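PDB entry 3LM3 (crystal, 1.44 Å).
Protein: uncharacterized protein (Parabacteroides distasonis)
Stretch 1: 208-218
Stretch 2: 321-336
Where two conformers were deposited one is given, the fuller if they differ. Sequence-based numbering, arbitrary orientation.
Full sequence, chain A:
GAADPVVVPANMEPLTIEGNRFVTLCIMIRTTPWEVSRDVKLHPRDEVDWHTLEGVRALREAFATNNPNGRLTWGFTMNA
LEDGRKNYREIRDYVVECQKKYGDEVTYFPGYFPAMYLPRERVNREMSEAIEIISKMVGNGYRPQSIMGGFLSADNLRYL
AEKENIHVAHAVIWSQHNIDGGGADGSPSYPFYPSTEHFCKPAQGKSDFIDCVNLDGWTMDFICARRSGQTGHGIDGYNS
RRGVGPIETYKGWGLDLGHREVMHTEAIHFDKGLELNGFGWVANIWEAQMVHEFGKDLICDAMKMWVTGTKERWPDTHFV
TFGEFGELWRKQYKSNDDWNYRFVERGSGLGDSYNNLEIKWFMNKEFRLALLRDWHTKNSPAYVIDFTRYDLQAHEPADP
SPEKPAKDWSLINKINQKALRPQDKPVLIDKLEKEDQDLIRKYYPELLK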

# COMPACT_ATOMS: atom_id res chain seq x y z
N ASP A 208 9.72 -16.88 14.11
CA ASP A 208 9.95 -15.63 13.40
C ASP A 208 8.70 -14.75 13.31
O ASP A 208 8.67 -13.78 12.56
CB ASP A 208 10.58 -15.89 12.01
CG ASP A 208 9.64 -16.57 11.05
OD1 ASP A 208 8.81 -17.41 11.49
OD2 ASP A 208 9.75 -16.31 9.84
N PHE A 209 7.70 -15.02 14.14
CA PHE A 209 6.40 -14.35 14.02
C PHE A 209 6.47 -12.93 14.58
O PHE A 209 7.04 -12.69 15.67
CB PHE A 209 5.33 -15.15 14.76
CG PHE A 209 3.91 -14.73 14.44
CD1 PHE A 209 3.31 -15.11 13.24
CD2 PHE A 209 3.19 -13.97 15.34
CE1 PHE A 209 1.99 -14.75 12.96
CE2 PHE A 209 1.87 -13.59 15.06
CZ PHE A 209 1.28 -13.98 13.88
N ILE A 210 5.88 -11.98 13.86
CA ILE A 210 5.62 -10.65 14.40
C ILE A 210 4.11 -10.40 14.33
O ILE A 210 3.51 -10.52 13.25
CB ILE A 210 6.32 -9.57 13.55
CG1 ILE A 210 7.84 -9.74 13.58
CG2 ILE A 210 5.92 -8.15 14.01
CD1 ILE A 210 8.56 -8.87 12.55
N ASP A 211 3.49 -10.05 15.45
CA ASP A 211 2.05 -9.81 15.53
C ASP A 211 1.73 -8.38 15.07
O ASP A 211 1.24 -7.55 15.84
CB ASP A 211 1.55 -10.10 16.95
CG ASP A 211 0.03 -10.08 17.07
OD1 ASP A 211 -0.68 -10.10 16.06
OD2 ASP A 211 -0.45 -10.02 18.21
N CYS A 212 1.99 -8.11 13.80
CA CYS A 212 1.65 -6.86 13.19
C CYS A 212 1.24 -7.17 11.77
O CYS A 212 1.95 -7.86 11.04
CB CYS A 212 2.86 -5.92 13.19
SG CYS A 212 2.45 -4.20 12.68
N VAL A 213 0.09 -6.68 11.38
CA VAL A 213 -0.42 -6.89 10.03
C VAL A 213 0.24 -5.87 9.12
O VAL A 213 0.20 -4.65 9.36
CB VAL A 213 -1.95 -6.66 9.99
CG1 VAL A 213 -2.50 -6.92 8.57
CG2 VAL A 213 -2.65 -7.54 11.01
N ASN A 214 0.86 -6.34 8.05
CA ASN A 214 1.56 -5.47 7.11
C ASN A 214 0.66 -5.20 5.90
O ASN A 214 0.29 -6.12 5.18
CB ASN A 214 2.91 -6.09 6.68
CG ASN A 214 3.81 -5.08 6.03
OD1 ASN A 214 3.41 -3.94 5.85
ND2 ASN A 214 5.06 -5.47 5.70
N LEU A 215 0.33 -3.93 5.71
CA LEU A 215 -0.58 -3.44 4.69
C LEU A 215 0.10 -2.64 3.60
O LEU A 215 0.85 -1.69 3.84
CB LEU A 215 -1.64 -2.52 5.30
CG LEU A 215 -2.56 -3.16 6.33
CD1 LEU A 215 -3.62 -2.14 6.80
CD2 LEU A 215 -3.25 -4.43 5.76
N ASP A 216 -0.22 -2.99 2.36
CA ASP A 216 0.01 -2.14 1.19
C ASP A 216 -0.62 -0.76 1.33
O ASP A 216 -1.57 -0.58 2.10
CB ASP A 216 -0.56 -2.86 -0.04
CG ASP A 216 -0.03 -2.32 -1.37
OD1 ASP A 216 1.01 -1.60 -1.43
OD2 ASP A 216 -0.71 -2.62 -2.40
N GLY A 217 -0.11 0.19 0.55
CA GLY A 217 -0.54 1.58 0.57
C GLY A 217 -1.41 2.04 -0.60
O GLY A 217 -2.29 2.88 -0.41
N TRP A 218 -1.10 1.56 -1.81
CA TRP A 218 -1.81 1.91 -3.04
C TRP A 218 -2.09 0.66 -3.87
O TRP A 218 -1.17 0.02 -4.38
CB TRP A 218 -1.01 2.87 -3.93
CG TRP A 218 -0.60 4.20 -3.40
CD1 TRP A 218 -1.20 5.39 -3.67
CD2 TRP A 218 0.52 4.49 -2.57
NE1 TRP A 218 -0.52 6.40 -3.05
CE2 TRP A 218 0.55 5.88 -2.39
CE3 TRP A 218 1.50 3.70 -1.98
CZ2 TRP A 218 1.52 6.50 -1.61
CZ3 TRP A 218 2.48 4.33 -1.21
CH2 TRP A 218 2.46 5.72 -1.02
N THR A 321 -10.73 3.08 8.25
CA THR A 321 -9.35 3.47 8.47
C THR A 321 -8.39 2.30 8.20
O THR A 321 -8.79 1.13 8.25
CB THR A 321 -9.11 4.02 9.88
OG1 THR A 321 -9.06 2.93 10.81
CG2 THR A 321 -10.18 5.02 10.29
N PHE A 322 -7.13 2.61 7.89
CA PHE A 322 -6.11 1.55 7.75
C PHE A 322 -6.07 0.68 8.99
O PHE A 322 -6.05 -0.53 8.89
CB PHE A 322 -4.72 2.17 7.45
CG PHE A 322 -4.42 2.35 5.97
CD1 PHE A 322 -4.90 3.45 5.29
CD2 PHE A 322 -3.67 1.42 5.28
CE1 PHE A 322 -4.63 3.63 3.94
CE2 PHE A 322 -3.38 1.59 3.92
CZ PHE A 322 -3.87 2.70 3.25
N GLY A 323 -6.03 1.31 10.17
CA GLY A 323 -5.96 0.57 11.40
C GLY A 323 -7.17 -0.33 11.63
O GLY A 323 -7.04 -1.47 12.09
N GLU A 324 -8.37 0.17 11.34
CA GLU A 324 -9.60 -0.63 11.54
C GLU A 324 -9.56 -1.86 10.65
O GLU A 324 -9.91 -2.97 11.05
CB GLU A 324 -10.86 0.15 11.15
CG GLU A 324 -11.43 1.05 12.12
CD GLU A 324 -12.73 1.55 11.48
OE1 GLU A 324 -12.65 2.48 10.67
OE2 GLU A 324 -13.79 0.90 11.65
N PHE A 325 -9.19 -1.67 9.38
CA PHE A 325 -9.15 -2.77 8.45
C PHE A 325 -8.12 -3.80 8.89
O PHE A 325 -8.40 -5.00 8.88
CB PHE A 325 -8.85 -2.30 7.02
CG PHE A 325 -8.65 -3.45 6.08
CD1 PHE A 325 -9.71 -4.25 5.69
CD2 PHE A 325 -7.36 -3.80 5.65
CE1 PHE A 325 -9.50 -5.39 4.90
CE2 PHE A 325 -7.14 -4.91 4.90
CZ PHE A 325 -8.20 -5.71 4.48
N GLY A 326 -6.92 -3.36 9.25
CA GLY A 326 -5.90 -4.31 9.71
C GLY A 326 -6.37 -5.11 10.90
O GLY A 326 -6.09 -6.30 10.99
N GLU A 327 -7.08 -4.47 11.83
CA GLU A 327 -7.58 -5.21 13.00
C GLU A 327 -8.72 -6.13 12.62
O GLU A 327 -8.82 -7.20 13.21
CB GLU A 327 -7.95 -4.30 14.15
CG GLU A 327 -6.74 -3.65 14.82
CD GLU A 327 -5.85 -4.62 15.56
OE1 GLU A 327 -6.23 -5.78 15.84
OE2 GLU A 327 -4.72 -4.21 15.88
N LEU A 328 -9.55 -5.77 11.62
CA LEU A 328 -10.54 -6.75 11.13
C LEU A 328 -9.86 -7.99 10.56
O LEU A 328 -10.29 -9.12 10.80
CB LEU A 328 -11.46 -6.14 10.06
CG LEU A 328 -12.54 -5.20 10.56
CD1 LEU A 328 -13.16 -4.45 9.38
CD2 LEU A 328 -13.60 -5.98 11.38
N TRP A 329 -8.77 -7.79 9.82
CA TRP A 329 -8.02 -8.90 9.26
C TRP A 329 -7.43 -9.77 10.37
O TRP A 329 -7.57 -10.99 10.38
CB TRP A 329 -6.97 -8.41 8.27
CG TRP A 329 -6.29 -9.49 7.52
CD1 TRP A 329 -6.62 -9.99 6.30
CD2 TRP A 329 -5.11 -10.20 7.93
NE1 TRP A 329 -5.74 -10.97 5.93
CE2 TRP A 329 -4.80 -11.12 6.92
CE3 TRP A 329 -4.29 -10.14 9.06
CZ2 TRP A 329 -3.70 -11.99 7.00
CZ3 TRP A 329 -3.20 -10.98 9.13
CH2 TRP A 329 -2.91 -11.89 8.11
N ARG A 330 -6.82 -9.12 11.35
CA ARG A 330 -6.16 -9.79 12.48
C ARG A 330 -7.16 -10.56 13.34
O ARG A 330 -6.79 -11.56 13.96
CB ARG A 330 -5.45 -8.70 13.30
CG ARG A 330 -4.72 -9.18 14.53
CD ARG A 330 -3.70 -8.09 14.98
NE ARG A 330 -3.07 -8.46 16.25
CZ ARG A 330 -3.50 -8.13 17.45
NH1 ARG A 330 -4.55 -7.34 17.65
NH2 ARG A 330 -2.83 -8.57 18.52
N LYS A 331 -8.40 -10.11 13.38
CA LYS A 331 -9.44 -10.83 14.12
C LYS A 331 -9.73 -12.20 13.49
O LYS A 331 -10.03 -13.16 14.21
CB LYS A 331 -10.70 -9.97 14.19
CG LYS A 331 -11.83 -10.56 15.00
CD LYS A 331 -12.75 -9.47 15.53
CE LYS A 331 -13.51 -8.78 14.42
NZ LYS A 331 -14.74 -8.09 14.94
N GLN A 332 -9.63 -12.28 12.17
CA GLN A 332 -9.98 -13.49 11.42
C GLN A 332 -8.77 -14.40 11.16
O GLN A 332 -8.89 -15.62 11.23
CB GLN A 332 -10.62 -13.08 10.09
CG GLN A 332 -11.06 -14.23 9.21
CD GLN A 332 -12.21 -15.02 9.80
OE1 GLN A 332 -12.97 -14.51 10.62
NE2 GLN A 332 -12.35 -16.27 9.39
N TYR A 333 -7.62 -13.81 10.86
CA TYR A 333 -6.44 -14.54 10.43
C TYR A 333 -5.40 -14.44 11.53
O TYR A 333 -4.97 -13.34 11.87
CB TYR A 333 -5.88 -13.93 9.12
CG TYR A 333 -6.85 -13.99 7.95
CD1 TYR A 333 -6.86 -15.10 7.11
CD2 TYR A 333 -7.76 -12.98 7.70
CE1 TYR A 333 -7.76 -15.19 6.05
CE2 TYR A 333 -8.68 -13.07 6.63
CZ TYR A 333 -8.66 -14.18 5.82
OH TYR A 333 -9.56 -14.28 4.78
N LYS A 334 -5.01 -15.59 12.08
CA LYS A 334 -4.13 -15.62 13.24
C LYS A 334 -2.70 -16.07 12.95
O LYS A 334 -1.82 -15.90 13.81
CB LYS A 334 -4.73 -16.54 14.30
CG LYS A 334 -6.11 -16.09 14.81
CD LYS A 334 -6.04 -14.68 15.40
CE LYS A 334 -7.33 -14.24 16.01
NZ LYS A 334 -7.21 -12.84 16.48
N SER A 335 -2.47 -16.65 11.78
CA SER A 335 -1.11 -17.01 11.33
C SER A 335 -1.12 -16.95 9.83
O SER A 335 -2.17 -16.80 9.20
CB SER A 335 -0.69 -18.40 11.78
OG SER A 335 -1.22 -19.37 10.92
N ASN A 336 0.04 -17.09 9.22
CA ASN A 336 0.10 -17.09 7.78
C ASN A 336 -0.30 -18.40 7.14
O ASN A 336 -0.33 -18.50 5.93
CB ASN A 336 1.48 -16.64 7.31
CG ASN A 336 1.79 -15.20 7.72
OD1 ASN A 336 0.91 -14.32 7.68
ND2 ASN A 336 3.04 -14.94 8.11

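Thr321 caps the helix that packs on the strand of stretch 1. Thr321 OG1 accepts a hydrogen bond from Glu324 N at 2.9 Å. Glu324 OE1 accepts in turn from Thr321 N at 3.1 Å. Neither residue touches stretch 1.

Phe322 opens the contact. Its CA-to-CB bond points toward the strand, and the ring reaches the backbone beyond Leu215. Phe322 CE2 lies 3.4 Å from Asp216 O, which meets the ring at its edge, near its plane. That carbonyl is buried by the contact and has no hydrogen-bond partner in the model. Phe322 CD2 also packs against Leu215 CD1 at 3.9 Å.

The CA-to-CB bond of Phe325 points sideways, but the end of the side chain comes nearer. Phe325 CE2 is 4.0 Å from Leu215 CD2, which lies at the ring edge, near its plane, so Leu215 packs against two phenylalanines.

Gly326 has no side chain, and the strand comes close here. Gly326 CA is 6.1 Å from Val213 CA. A CB on Gly326 would point toward the strand and lie 3.7 Å from Leu215 CD1. Val213 CG2 approaches Gly326 O at 3.7 Å.

Glu327 does not touch stretch 1 but pairs with Arg330. Glu327 OE1 accepts from Arg330 NH1 at 2.9 Å in a salt bridge.

Trp329 points its CA-to-CB bond toward stretch 1. Trp329 CE3 is 3.6 Å from Val213 CG2, an apolar contact.

Arg330 makes the polar link between the stretches. Arg330 NE donates to Asp211 OD1 at 2.9 Å, and Arg330 NH2 donates to Asp211 OD2 at 2.8 Å. Both bonds are nearly straight, and the carboxylate meets the guanidinium edge in a two-pronged salt bridge. Arg330 CB also lies 3.8 Å from Val213 CG2.

Past the helix, Lys334 NZ turns back to Arg330 O at 2.9 Å. Lys334 O meets Phe209 CZ at 3.6 Å. Ser335 CA lies 4.2 Å from Phe209 CE1, closing the contact.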